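Local coordinates for protein lipocalin allergen (Canis lupus familiaris, PDB 4ODD) that is a secreted dog allergen of the lipocalin family and probably binds small molecules within its beta-barrel, at residues Val20-Leu25 with Lys109-Ala114; Asn85-Ile90 with Gly99-Val104. All coordinates share one frame; numbering follows the deposited sequence.

Contact 1 of 2, residues Val20-Leu25 with Lys109-Ala114; sequences VSSNNL and KITKVA
Ser22 holds OG anti to its backbone N (chi1 -178°), and Asn23 turns CG into the crowded position between its own N and carbonyl carbon (chi1 62°), so both polar ends face Lys109-Ala114. Ser22 OG donates to Lys112 O at 2.8 Å, coming from above the carbonyl plane. Ser22 OG in turn accepts the backbone N of Asn24 at 3.0 Å, which closes an ST turn where strand 13-22 ends. Asn23 carries the pairing past that end: its OD1 takes the backbone N of Lys112 at 2.9 Å, in place of a main-chain carbonyl, while ND2 reaches Ile110 O in a weak, nearly straight bond. The Asn23 amide crosses the Lys112 chain at about a right angle, near CB and CG. Further out, Asn24 and Lys109 meet tip to tip, Lys109 NZ lying 3.5 Å from Asn24 OD1, a weak bond. Regular pairing holds at the other end, where Ser21 and Ala114 form a hydrogen-bonded pair: Ser21 N donates to Ala114 O at 3.0 Å, and Ala114 N returns to Ser21 O at 2.9 Å. Ser21 OG, itself bonded to Ser135 OG, lies against Ala114 CB, and Phe131 of helix 125-137 touches both residues. This antiparallel seam, joining strand 13-22 to strand 110-118, is the closure between the first and eighth strands of the lipocalin beta-barrel.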
# COMPACT_ATOMS: atom_id res chain seq x y z
N VAL A 20 4.35 -2.75 -6.19
CA VAL A 20 3.22 -1.85 -6.39
C VAL A 20 2.86 -1.84 -7.87
O VAL A 20 3.72 -2.00 -8.73
CB VAL A 20 3.54 -0.40 -5.97
CG1 VAL A 20 3.79 -0.31 -4.50
CG2 VAL A 20 4.74 0.11 -6.75
N SER A 21 1.58 -1.64 -8.15
CA SER A 21 1.13 -1.44 -9.52
C SER A 21 0.10 -0.33 -9.51
O SER A 21 -0.44 0.01 -8.46
CB SER A 21 0.56 -2.73 -10.13
OG SER A 21 -0.65 -3.14 -9.50
N SER A 22 -0.16 0.22 -10.68
CA SER A 22 -1.12 1.30 -10.80
C SER A 22 -1.61 1.46 -12.24
O SER A 22 -0.90 1.10 -13.19
CB SER A 22 -0.50 2.62 -10.32
OG SER A 22 -1.45 3.67 -10.41
N ASN A 23 -2.81 1.99 -12.40
CA ASN A 23 -3.31 2.35 -13.72
C ASN A 23 -2.60 3.61 -14.23
O ASN A 23 -2.61 3.90 -15.42
CB ASN A 23 -4.84 2.55 -13.70
CG ASN A 23 -5.28 3.69 -12.78
OD1 ASN A 23 -4.57 4.08 -11.86
ND2 ASN A 23 -6.47 4.21 -13.03
N ASN A 24 -1.97 4.34 -13.31
CA ASN A 24 -1.22 5.54 -13.66
C ASN A 24 0.27 5.45 -13.32
O ASN A 24 0.69 5.75 -12.20
CB ASN A 24 -1.84 6.76 -13.00
CG ASN A 24 -3.25 7.02 -13.49
OD1 ASN A 24 -4.15 7.35 -12.70
ND2 ASN A 24 -3.46 6.88 -14.81
N LEU A 25 1.06 5.03 -14.30
CA LEU A 25 2.50 4.88 -14.11
C LEU A 25 3.21 6.06 -13.44
O LEU A 25 4.13 5.86 -12.66
CB LEU A 25 3.19 4.55 -15.42
CG LEU A 25 3.48 3.05 -15.57
CD1 LEU A 25 4.16 2.80 -16.90
CD2 LEU A 25 4.33 2.54 -14.41
N LYS A 109 -9.51 13.06 -10.38
CA LYS A 109 -8.83 11.95 -11.08
C LYS A 109 -8.69 10.70 -10.19
O LYS A 109 -8.48 10.80 -8.98
CB LYS A 109 -7.46 12.38 -11.62
CG LYS A 109 -6.91 11.45 -12.70
CD LYS A 109 -5.60 11.98 -13.28
CE LYS A 109 -5.29 11.36 -14.65
NZ LYS A 109 -5.45 9.88 -14.67
N ILE A 110 -8.79 9.54 -10.82
CA ILE A 110 -8.83 8.27 -10.10
C ILE A 110 -7.61 7.40 -10.37
O ILE A 110 -7.33 7.04 -11.51
CB ILE A 110 -10.06 7.46 -10.51
CG1 ILE A 110 -11.31 8.02 -9.81
CG2 ILE A 110 -9.87 5.99 -10.18
CD1 ILE A 110 -12.60 7.53 -10.43
N THR A 111 -6.90 7.06 -9.30
CA THR A 111 -5.68 6.27 -9.38
C THR A 111 -5.88 4.99 -8.60
O THR A 111 -6.13 5.04 -7.40
CB THR A 111 -4.51 7.02 -8.74
OG1 THR A 111 -4.51 8.38 -9.19
CG2 THR A 111 -3.19 6.34 -9.07
N LYS A 112 -5.79 3.86 -9.28
CA LYS A 112 -5.85 2.56 -8.62
C LYS A 112 -4.43 2.13 -8.25
O LYS A 112 -3.51 2.25 -9.06
CB LYS A 112 -6.49 1.52 -9.55
CG LYS A 112 -7.84 1.90 -10.11
CD LYS A 112 -8.32 0.83 -11.08
CE LYS A 112 -9.62 1.23 -11.75
NZ LYS A 112 -10.25 0.12 -12.52
N VAL A 113 -4.24 1.65 -7.03
CA VAL A 113 -2.90 1.23 -6.59
C VAL A 113 -2.96 -0.10 -5.88
O VAL A 113 -3.72 -0.25 -4.92
CB VAL A 113 -2.28 2.24 -5.63
CG1 VAL A 113 -0.90 1.79 -5.23
CG2 VAL A 113 -2.25 3.63 -6.26
N ALA A 114 -2.19 -1.07 -6.36
CA ALA A 114 -2.13 -2.37 -5.71
C ALA A 114 -0.76 -2.57 -5.01
O ALA A 114 0.29 -2.18 -5.54
CB ALA A 114 -2.44 -3.50 -6.70

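Contact 2 of 2, residues Asn85-Ile90 with Gly99-Val104; sequences NYFRII and GYDVNV
Phe87 fills the apolar centre of this antiparallel beta hairpin, part of the lipocalin barrel wall. With CG anti to the backbone N (chi1 -177°), its ring leans across to the partner strand: CZ lies 3.8 Å from Gly99 CA, and Asp101 CB sits at the ring edge, near its plane. The ring has Phe52 of strand 49-57 as its edge-to-face partner. Tyr86, Arg88, Tyr100 and Val102 point to the other sheet face. There Ile90 and Tyr100 run side by side, CG1 of Ile90 packing on CB of Tyr100, while Val104 CG1 meets the edge of the Tyr86 ring at CE2. Between the two faces, Tyr86 with Val102 and Arg88 with Tyr100 form hydrogen-bonded pairs, each joined by two main-chain bonds. The straightest is Tyr100 N to Arg88 O, 2.9 Å long with an angle of 164° at the hydrogen, arriving nearly along the C=O axis.

Beyond Phe87, its face turns polar in a buried row of Asp101, Asn85 and Asn103. Asn85 ND2 is held by Gly79 O and Tyr81 O, which fixes the amide and directs OD1 toward strand 96-104. Asp101 OD2 lies 2.7 Å from Asn85 OD1, with the carboxylate and amide planes 31° apart. Phe34 touches both Asn85 and Asp101. At the far end, the Asn85 and Asn103 side chains lie alongside each other, pointing the same way. Asn103 ND2, which also bonds Asn82 O, donates to Asn85 OD1 at 2.8 Å from above the acceptor's carbonyl plane.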
# COMPACT_ATOMS: atom_id res chain seq x y z
N ASN A 85 -8.51 8.64 -0.16
CA ASN A 85 -8.13 7.27 -0.38
C ASN A 85 -9.16 6.32 0.21
O ASN A 85 -9.62 6.52 1.33
CB ASN A 85 -6.75 6.98 0.21
CG ASN A 85 -5.67 7.79 -0.45
OD1 ASN A 85 -5.18 7.43 -1.52
ND2 ASN A 85 -5.29 8.90 0.18
N TYR A 86 -9.51 5.31 -0.57
CA TYR A 86 -10.40 4.26 -0.13
C TYR A 86 -9.62 2.96 -0.26
O TYR A 86 -9.33 2.48 -1.36
CB TYR A 86 -11.68 4.28 -0.97
CG TYR A 86 -12.39 5.63 -0.89
CD1 TYR A 86 -13.54 5.79 -0.12
CD2 TYR A 86 -11.87 6.74 -1.54
CE1 TYR A 86 -14.16 7.03 -0.01
CE2 TYR A 86 -12.49 7.98 -1.44
CZ TYR A 86 -13.62 8.12 -0.68
OH TYR A 86 -14.22 9.35 -0.58
N PHE A 87 -9.28 2.41 0.90
CA PHE A 87 -8.29 1.36 0.98
C PHE A 87 -8.87 0.08 1.54
O PHE A 87 -9.77 0.10 2.41
CB PHE A 87 -7.11 1.84 1.82
CG PHE A 87 -5.99 0.85 1.91
CD1 PHE A 87 -5.76 0.15 3.08
CD2 PHE A 87 -5.18 0.62 0.82
CE1 PHE A 87 -4.72 -0.77 3.17
CE2 PHE A 87 -4.14 -0.31 0.89
CZ PHE A 87 -3.91 -1.00 2.06
N ARG A 88 -8.35 -1.05 1.07
CA ARG A 88 -8.80 -2.34 1.53
C ARG A 88 -7.64 -3.31 1.60
O ARG A 88 -6.78 -3.31 0.73
CB ARG A 88 -9.88 -2.91 0.60
CG ARG A 88 -11.25 -2.22 0.71
CD ARG A 88 -12.35 -3.04 0.02
NE ARG A 88 -13.62 -2.32 -0.14
CZ ARG A 88 -14.48 -2.08 0.85
NH1 ARG A 88 -14.22 -2.46 2.09
NH2 ARG A 88 -15.61 -1.42 0.59
N ILE A 89 -7.60 -4.11 2.66
CA ILE A 89 -6.71 -5.24 2.69
C ILE A 89 -7.39 -6.35 1.91
O ILE A 89 -8.50 -6.76 2.25
CB ILE A 89 -6.50 -5.72 4.12
CG1 ILE A 89 -6.13 -4.53 5.01
CG2 ILE A 89 -5.43 -6.80 4.18
CD1 ILE A 89 -4.95 -3.78 4.50
N ILE A 90 -6.74 -6.84 0.87
CA ILE A 90 -7.32 -7.91 0.08
C ILE A 90 -7.01 -9.28 0.70
O ILE A 90 -7.81 -10.21 0.60
CB ILE A 90 -6.77 -7.91 -1.37
CG1 ILE A 90 -7.06 -6.57 -2.06
CG2 ILE A 90 -7.34 -9.06 -2.16
CD1 ILE A 90 -8.51 -6.19 -2.02
N GLY A 99 -2.71 -5.06 -0.47
CA GLY A 99 -3.60 -3.94 -0.31
C GLY A 99 -4.08 -3.41 -1.64
O GLY A 99 -3.40 -3.56 -2.67
N TYR A 100 -5.26 -2.79 -1.63
CA TYR A 100 -5.77 -2.12 -2.81
C TYR A 100 -6.33 -0.76 -2.44
O TYR A 100 -7.29 -0.66 -1.66
CB TYR A 100 -6.86 -2.94 -3.48
CG TYR A 100 -7.37 -2.32 -4.75
CD1 TYR A 100 -6.51 -2.03 -5.80
CD2 TYR A 100 -8.72 -2.04 -4.91
CE1 TYR A 100 -7.01 -1.45 -6.99
CE2 TYR A 100 -9.21 -1.47 -6.08
CZ TYR A 100 -8.36 -1.18 -7.11
OH TYR A 100 -8.85 -0.62 -8.25
N ASP A 101 -5.73 0.28 -3.00
CA ASP A 101 -6.18 1.65 -2.75
C ASP A 101 -6.89 2.23 -3.96
O ASP A 101 -6.55 1.95 -5.11
CB ASP A 101 -4.98 2.55 -2.41
CG ASP A 101 -5.41 3.92 -1.94
OD1 ASP A 101 -6.36 4.01 -1.14
OD2 ASP A 101 -4.79 4.91 -2.38
N VAL A 102 -7.88 3.07 -3.69
CA VAL A 102 -8.44 3.89 -4.74
C VAL A 102 -8.18 5.33 -4.32
O VAL A 102 -8.64 5.78 -3.27
CB VAL A 102 -9.94 3.65 -4.93
CG1 VAL A 102 -10.50 4.62 -5.93
CG2 VAL A 102 -10.20 2.22 -5.38
N ASN A 103 -7.44 6.05 -5.12
CA ASN A 103 -7.12 7.42 -4.79
C ASN A 103 -7.87 8.37 -5.69
O ASN A 103 -8.04 8.12 -6.90
CB ASN A 103 -5.63 7.67 -4.98
CG ASN A 103 -5.26 9.09 -4.72
OD1 ASN A 103 -5.00 9.85 -5.65
ND2 ASN A 103 -5.25 9.47 -3.46
N VAL A 104 -8.26 9.48 -5.09
CA VAL A 104 -8.96 10.52 -5.81
C VAL A 104 -8.36 11.90 -5.48
O VAL A 104 -8.30 12.30 -4.32
CB VAL A 104 -10.50 10.44 -5.48
CG1 VAL A 104 -10.75 10.53 -3.97
CG2 VAL A 104 -11.28 11.49 -6.25

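How the contacts relate
Contact 1 and contact 2 have centres 10 Å apart in one curled antiparallel sheet. The hairpin of contact 2 is nested in the chain between the two segments of contact 1, and strand 110-118 follows strand 96-104 after a short loop. These strands are also neighbours in the sheet: Asn103 N lies 2.8 Å from Thr111 O, and Asp101 N the same distance from Val113 O, both probable hydrogen bonds. Tyr100 OH packs on Lys112 CD. The lateral order is therefore 84-92, 96-104, 110-118, 13-22, so contact 2 builds wall between consecutive strands whereas contact 1 brings strand 110-118 back against the first strand, 13-22, and closes the barrel.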